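Local coordinates for unknown protein (Leishmania major, PDB 1R75) that is of unknown function but folds as an all-beta, single-chain protein of the DUF1935 family, with two antiparallel sheets, at residues 61-66 with 106-111. Numbering follows the deposited sequence.
Sequences ELIIHV and DVRPLE
V107 O accepts two hydrogen bonds, from the backbone N of I64 (3.0 Å, N-H...O 167°) and from N57 ND2 of strand 52-57, which also bonds L62 O; I63 CA adds a weaker CA-H...O contact to V107 O at 3.6 Å. The return bond, V107 N to I64 O, is shorter at 2.8 Å, its C=O...donor angle of 160° putting the donor nearly on the carbonyl axis. These two reciprocal backbone bonds define I64 and V107 as an antiparallel hydrogen-bonded pair, with H65 and D106 the adjoining non-hydrogen-bonded pair; D106 CA accompanies them with a CA-H...O contact to I64 O at 3.3 Å. Beyond V107 the pairing gives way to proline: the ring of P109 presents CG to L62 O at 3.3 Å, with CD at nearly the same range, and has no N-H to offer. Here the chain enters a type II turn, R108 to E111. E111 OE1 accepts from R108 N, 56° above the carboxylate plane, and on its syn side forms a salt bridge with R108 NH1 at 2.7 Å. I64 and V107 share the sheet face toward strand 52-57, where V107 touches F55. The chemistry implies a strand end where backbone pairing stops at a proline, the salt bridge holding the turn's ends together while N57 links its sheet to this strand pair.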
ATOM      1  N   GLU A  61     -13.569  -1.184  -8.397  1.00 31.27           N
ATOM      2  CA  GLU A  61     -13.281  -0.995  -9.825  1.00 33.03           C
ATOM      3  C   GLU A  61     -11.895  -0.546 -10.214  1.00 31.67           C
ATOM      4  O   GLU A  61     -11.594  -0.513 -11.446  1.00 32.54           O
ATOM      5  CB  GLU A  61     -14.247   0.056 -10.469  1.00 35.81           C
ATOM      6  CG  GLU A  61     -15.456   0.549  -9.665  1.00 40.25           C
ATOM      7  CD  GLU A  61     -16.552   1.187 -10.570  1.00 52.51           C
ATOM      8  OE1 GLU A  61     -16.211   1.923 -11.561  1.00 53.60           O
ATOM      9  OE2 GLU A  61     -17.773   0.957 -10.305  1.00 55.94           O
ATOM     10  N   LEU A  62     -11.080  -0.142  -9.226  1.00 28.20           N
ATOM     11  CA  LEU A  62      -9.737   0.442  -9.506  1.00 26.09           C
ATOM     12  C   LEU A  62      -8.591  -0.452  -9.065  1.00 23.25           C
ATOM     13  O   LEU A  62      -8.706  -1.049  -8.046  1.00 24.66           O
ATOM     14  CB  LEU A  62      -9.567   1.751  -8.719  1.00 26.00           C
ATOM     15  CG  LEU A  62     -10.597   2.847  -9.026  1.00 27.80           C
ATOM     16  CD1 LEU A  62     -10.223   4.106  -8.315  1.00 32.27           C
ATOM     17  CD2 LEU A  62     -10.615   3.105 -10.441  1.00 33.06           C
ATOM     18  N   ILE A  63      -7.509  -0.489  -9.840  1.00 25.17           N
ATOM     19  CA  ILE A  63      -6.202  -0.996  -9.418  1.00 24.81           C
ATOM     20  C   ILE A  63      -5.322   0.205  -9.090  1.00 23.19           C
ATOM     21  O   ILE A  63      -5.293   1.189  -9.858  1.00 22.26           O
ATOM     22  CB  ILE A  63      -5.565  -1.932 -10.427  1.00 27.46           C
ATOM     23  CG1 ILE A  63      -4.176  -2.357  -9.946  1.00 27.62           C
ATOM     24  CG2 ILE A  63      -5.394  -1.354 -11.739  1.00 30.00           C
ATOM     25  CD1 ILE A  63      -3.578  -3.422 -10.873  1.00 37.05           C
ATOM     26  N   ILE A  64      -4.684   0.149  -7.930  1.00 22.04           N
ATOM     27  CA  ILE A  64      -3.934   1.301  -7.383  1.00 22.31           C
ATOM     28  C   ILE A  64      -2.481   0.922  -7.373  1.00 22.00           C
ATOM     29  O   ILE A  64      -2.139  -0.188  -6.979  1.00 24.01           O
ATOM     30  CB  ILE A  64      -4.418   1.697  -6.009  1.00 22.89           C
ATOM     31  CG1 ILE A  64      -5.919   2.104  -6.067  1.00 28.43           C
ATOM     32  CG2 ILE A  64      -3.481   2.779  -5.371  1.00 25.18           C
ATOM     33  CD1 ILE A  64      -6.530   2.270  -4.783  1.00 33.72           C
ATOM     34  N   HIS A  65      -1.620   1.791  -7.895  1.00 20.31           N
ATOM     35  CA  HIS A  65      -0.177   1.538  -7.818  1.00 21.15           C
ATOM     36  C   HIS A  65       0.395   2.527  -6.843  1.00 19.97           C
ATOM     37  O   HIS A  65       0.162   3.715  -6.989  1.00 20.78           O
ATOM     38  CB  HIS A  65       0.499   1.770  -9.176  1.00 22.57           C
ATOM     39  CG  HIS A  65       1.992   1.646  -9.151  1.00 28.32           C
ATOM     40  ND1 HIS A  65       2.835   2.707  -9.414  1.00 35.87           N
ATOM     41  CD2 HIS A  65       2.798   0.599  -8.848  1.00 34.67           C
ATOM     42  CE1 HIS A  65       4.087   2.319  -9.266  1.00 34.99           C
ATOM     43  NE2 HIS A  65       4.093   1.043  -8.946  1.00 37.38           N
ATOM     44  N   VAL A  66       1.110   2.058  -5.832  1.00 18.31           N
ATOM     45  CA  VAL A  66       1.627   2.937  -4.800  1.00 18.85           C
ATOM     46  C   VAL A  66       3.127   2.712  -4.684  1.00 21.29           C
ATOM     47  O   VAL A  66       3.601   1.579  -4.720  1.00 19.51           O
ATOM     48  CB  VAL A  66       0.876   2.819  -3.460  1.00 21.71           C
ATOM     49  CG1 VAL A  66       0.797   1.426  -2.962  1.00 22.17           C
ATOM     50  CG2 VAL A  66       1.482   3.781  -2.350  1.00 20.62           C
ATOM     51  N   ASP A 106       1.260  -2.984  -6.471  1.00 22.38           N
ATOM     52  CA  ASP A 106      -0.097  -2.746  -6.984  1.00 24.86           C
ATOM     53  C   ASP A 106      -1.157  -3.402  -6.130  1.00 22.97           C
ATOM     54  O   ASP A 106      -0.959  -4.496  -5.697  1.00 24.71           O
ATOM     55  CB  ASP A 106      -0.179  -3.307  -8.402  1.00 26.07           C
ATOM     56  CG  ASP A 106       0.798  -2.648  -9.326  1.00 35.64           C
ATOM     57  OD1 ASP A 106       0.966  -1.401  -9.255  1.00 39.49           O
ATOM     58  OD2 ASP A 106       1.481  -3.294 -10.167  1.00 47.20           O
ATOM     59  N   VAL A 107      -2.309  -2.751  -5.920  1.00 21.58           N
ATOM     60  CA  VAL A 107      -3.285  -3.237  -5.023  1.00 20.62           C
ATOM     61  C   VAL A 107      -4.627  -3.327  -5.817  1.00 21.18           C
ATOM     62  O   VAL A 107      -5.190  -2.301  -6.250  1.00 21.61           O
ATOM     63  CB  VAL A 107      -3.499  -2.321  -3.850  1.00 20.68           C
ATOM     64  CG1 VAL A 107      -4.395  -2.965  -2.800  1.00 19.60           C
ATOM     65  CG2 VAL A 107      -2.187  -1.881  -3.256  1.00 20.58           C
ATOM     66  N   ARG A 108      -5.070  -4.556  -6.045  1.00 20.75           N
ATOM     67  CA  ARG A 108      -6.255  -4.799  -6.847  1.00 23.21           C
ATOM     68  C   ARG A 108      -7.488  -4.472  -6.035  1.00 23.37           C
ATOM     69  O   ARG A 108      -7.451  -4.354  -4.778  1.00 22.88           O
ATOM     70  CB  ARG A 108      -6.290  -6.249  -7.342  1.00 25.54           C
ATOM     71  CG  ARG A 108      -5.183  -6.522  -8.336  1.00 29.32           C
ATOM     72  CD  ARG A 108      -4.974  -7.999  -8.601  1.00 37.94           C
ATOM     73  NE  ARG A 108      -3.586  -8.331  -8.972  1.00 46.28           N
ATOM     74  CZ  ARG A 108      -2.457  -8.164  -8.197  1.00 53.25           C
ATOM     75  NH1 ARG A 108      -2.470  -7.641  -6.952  1.00 54.77           N
ATOM     76  NH2 ARG A 108      -1.273  -8.504  -8.714  1.00 52.68           N
ATOM     77  N   PRO A 109      -8.625  -4.350  -6.712  1.00 23.85           N
ATOM     78  CA  PRO A 109      -9.885  -4.064  -6.010  1.00 23.62           C
ATOM     79  C   PRO A 109     -10.187  -4.984  -4.825  1.00 24.36           C
ATOM     80  O   PRO A 109     -10.156  -6.198  -5.030  1.00 26.04           O
ATOM     81  CB  PRO A 109     -10.943  -4.224  -7.140  1.00 25.74           C
ATOM     82  CG  PRO A 109     -10.242  -3.956  -8.365  1.00 24.06           C
ATOM     83  CD  PRO A 109      -8.821  -4.449  -8.163  1.00 25.64           C
ATOM     84  N   LEU A 110     -10.502  -4.404  -3.679  1.00 23.49           N
ATOM     85  CA  LEU A 110     -10.849  -5.045  -2.380  1.00 26.91           C
ATOM     86  C   LEU A 110      -9.737  -5.908  -1.761  1.00 26.69           C
ATOM     87  O   LEU A 110      -9.970  -6.661  -0.823  1.00 28.28           O
ATOM     88  CB  LEU A 110     -12.182  -5.878  -2.515  1.00 27.80           C
ATOM     89  CG  LEU A 110     -13.291  -5.029  -3.150  1.00 28.92           C
ATOM     90  CD1 LEU A 110     -14.598  -5.882  -3.372  1.00 34.57           C
ATOM     91  CD2 LEU A 110     -13.568  -3.818  -2.369  1.00 32.95           C
ATOM     92  N   GLU A 111      -8.532  -5.802  -2.319  1.00 24.80           N
ATOM     93  CA  GLU A 111      -7.419  -6.552  -1.886  1.00 25.37           C
ATOM     94  C   GLU A 111      -6.670  -5.870  -0.796  1.00 23.69           C
ATOM     95  O   GLU A 111      -6.618  -4.659  -0.736  1.00 22.24           O
ATOM     96  CB  GLU A 111      -6.488  -6.728  -3.076  1.00 26.16           C
ATOM     97  CG  GLU A 111      -5.524  -7.847  -3.073  1.00 34.34           C
ATOM     98  CD  GLU A 111      -4.822  -7.956  -4.444  1.00 39.74           C
ATOM     99  OE1 GLU A 111      -4.074  -6.994  -4.831  1.00 29.39           O
ATOM    100  OE2 GLU A 111      -5.062  -9.000  -5.159  1.00 41.03           O
TER